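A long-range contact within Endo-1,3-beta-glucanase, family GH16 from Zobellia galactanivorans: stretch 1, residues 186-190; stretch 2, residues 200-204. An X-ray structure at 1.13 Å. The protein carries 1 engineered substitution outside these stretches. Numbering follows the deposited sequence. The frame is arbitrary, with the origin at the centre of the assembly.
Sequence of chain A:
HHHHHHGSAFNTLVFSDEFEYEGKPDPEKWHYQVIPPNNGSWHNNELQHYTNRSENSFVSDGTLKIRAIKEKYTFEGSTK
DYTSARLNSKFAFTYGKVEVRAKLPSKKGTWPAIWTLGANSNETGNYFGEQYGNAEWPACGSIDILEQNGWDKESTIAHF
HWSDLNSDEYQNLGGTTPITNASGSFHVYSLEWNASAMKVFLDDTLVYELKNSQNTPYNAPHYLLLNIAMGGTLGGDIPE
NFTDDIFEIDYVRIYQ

Stretch 1 186-190: FHVYS
Stretch 2 200-204: VFLDD

How do the two stretches meet, and where does stretch 2 begin the contact? Strands 187-190 and 200-202 run antiparallel, their directions 175° apart and their axes 4.9 Å apart at closest approach. V200 enters in extended conformation (phi/psi -113/130), with its CB sideways and chi1 t, and contributes chiefly backbone: its CA lies 3.3 Å from S190 O in a CA-H...O contact. The beta-branched side chain suits this extended backbone.

What fixes the register at F201? This residue (-122/153) forms an antiparallel hydrogen-bonded pair with S190 (-139/160), their CA atoms 5.2 Å apart. S190 N donates to F201 O at 3.0 Å and F201 N donates to S190 O at 2.9 Å, both nearly straight. The two side chains share one face of the sheet. F201 takes chi1 m with chi2 near -93°, while S190 takes p, bringing S190 OG to 3.4 Å from F201 CB. Both residues are buried, and the small serine places a polar hydroxyl beside the phenylalanine; that hydroxyl donates to a water, with S190 OG 2.7 Å from its oxygen.

How does L202 pack on the other face? It pairs with Y189 (-103/124) in the non-hydrogen-bonded position, CA to CA 5.0 Å, with both side chains on the face opposite that of S190 and F201. L202 itself is at -114/110, with chi1 t and chi2 p. This brings L202 CD1 to 3.5 Å from CE1 of the Y189 ring, which is set by chi1 m and chi2 near -82°. The same methyl, L202 CD1, lies 3.8 Å from H187 CB, so the leucine supplies apolar contact to two residues of stretch 1.

Why does the pairing close at D203? Its backbone turns to a positive phi (54/-119), yet D203 N still donates to V188 O at 2.8 Å. With chi1 m and chi2 near -39°, the aspartate side chain supplies the acceptor for the reciprocal bond: V188 N donates to D203 OD1 at 2.9 Å, almost linearly. V188 is at -106/123 with chi1 t. D203 OD2 sits near the plane of the H187 ring, at its edge, 3.2 Å from H187 CD2; the histidine has chi1 m and chi2 near 72°. One water donates to D203 OD2 at 2.9 Å and to F186 O at 3.3 Å. The water bound by S190 OG donates to V188 O at 2.9 Å and to D203 O at 2.7 Å. D204 (-104/11) follows, exposed and beyond the contact, which buries 350 Å² in all.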

# COMPACT_ATOMS: atom_id res chain seq x y z
N PHE A 186 -4.97 -3.78 16.77
CA PHE A 186 -3.88 -3.13 16.03
C PHE A 186 -2.61 -4.01 16.03
O PHE A 186 -2.24 -4.58 17.04
CB PHE A 186 -3.55 -1.76 16.65
CG PHE A 186 -4.50 -0.68 16.35
CD1 PHE A 186 -4.58 -0.13 15.05
CD2 PHE A 186 -5.42 -0.22 17.34
CE1 PHE A 186 -5.47 0.85 14.75
CE2 PHE A 186 -6.32 0.80 17.01
CZ PHE A 186 -6.39 1.30 15.70
N HIS A 187 -1.94 -4.04 14.87
CA HIS A 187 -0.61 -4.56 14.76
C HIS A 187 0.25 -3.53 14.09
O HIS A 187 -0.27 -2.60 13.42
CB HIS A 187 -0.57 -5.82 13.90
CG HIS A 187 -1.36 -6.99 14.49
ND1 HIS A 187 -2.72 -7.05 14.53
CD2 HIS A 187 -0.89 -8.16 15.02
CE1 HIS A 187 -3.11 -8.23 15.10
NE2 HIS A 187 -2.00 -8.94 15.37
N VAL A 188 1.60 -3.65 14.24
CA VAL A 188 2.51 -2.74 13.55
C VAL A 188 3.14 -3.49 12.39
O VAL A 188 3.86 -4.48 12.57
CB VAL A 188 3.57 -2.18 14.52
CG1 VAL A 188 4.52 -1.28 13.76
CG2 VAL A 188 2.91 -1.42 15.63
N TYR A 189 2.98 -2.98 11.18
CA TYR A 189 3.55 -3.51 9.96
C TYR A 189 4.73 -2.62 9.62
O TYR A 189 4.57 -1.38 9.58
CB TYR A 189 2.49 -3.39 8.88
CG TYR A 189 1.21 -4.19 9.24
CD1 TYR A 189 1.14 -5.57 9.02
CD2 TYR A 189 0.17 -3.55 9.92
CE1 TYR A 189 0.01 -6.28 9.40
CE2 TYR A 189 -0.94 -4.32 10.35
CZ TYR A 189 -1.02 -5.65 10.10
OH TYR A 189 -2.09 -6.43 10.46
N SER A 190 5.92 -3.17 9.47
CA SER A 190 7.09 -2.30 9.28
C SER A 190 8.04 -2.83 8.24
O SER A 190 8.12 -4.01 7.92
CB SER A 190 7.80 -2.04 10.61
OG SER A 190 8.39 -3.17 11.13
N VAL A 200 10.96 -6.92 6.23
CA VAL A 200 9.54 -6.62 6.52
C VAL A 200 9.15 -7.41 7.71
O VAL A 200 9.37 -8.63 7.80
CB VAL A 200 8.65 -6.92 5.31
CG1 VAL A 200 7.20 -6.73 5.66
CG2 VAL A 200 9.10 -6.10 4.13
N PHE A 201 8.53 -6.73 8.69
CA PHE A 201 8.11 -7.34 9.93
C PHE A 201 6.62 -7.18 10.15
O PHE A 201 5.98 -6.19 9.74
CB PHE A 201 8.79 -6.58 11.11
CG PHE A 201 10.28 -6.79 11.16
CD1 PHE A 201 10.84 -7.79 11.94
CD2 PHE A 201 11.10 -5.85 10.53
CE1 PHE A 201 12.26 -7.91 12.00
CE2 PHE A 201 12.50 -5.98 10.61
CZ PHE A 201 13.02 -7.02 11.26
N LEU A 202 6.06 -8.13 10.91
CA LEU A 202 4.75 -8.04 11.55
C LEU A 202 5.05 -8.03 13.02
O LEU A 202 5.56 -9.04 13.55
CB LEU A 202 3.89 -9.24 11.22
CG LEU A 202 2.58 -9.29 12.07
CD1 LEU A 202 1.73 -8.08 11.84
CD2 LEU A 202 1.80 -10.57 11.72
N ASP A 203 4.85 -6.89 13.69
CA ASP A 203 5.28 -6.72 15.07
C ASP A 203 6.81 -7.08 15.09
O ASP A 203 7.58 -6.44 14.39
CB ASP A 203 4.36 -7.50 16.02
CG ASP A 203 2.94 -6.94 15.96
OD1 ASP A 203 2.76 -5.72 15.88
OD2 ASP A 203 2.04 -7.74 16.16
N ASP A 204 7.22 -8.08 15.85
CA ASP A 204 8.63 -8.43 15.88
C ASP A 204 8.98 -9.68 15.09
O ASP A 204 10.13 -10.12 15.22
CB ASP A 204 9.04 -8.60 17.35
CG ASP A 204 8.90 -7.31 18.11
OD1 ASP A 204 9.18 -6.18 17.61
OD2 ASP A 204 8.45 -7.37 19.27
O HOH W 1 0.06 -6.68 17.99
O HOH W 2 6.75 -4.19 13.05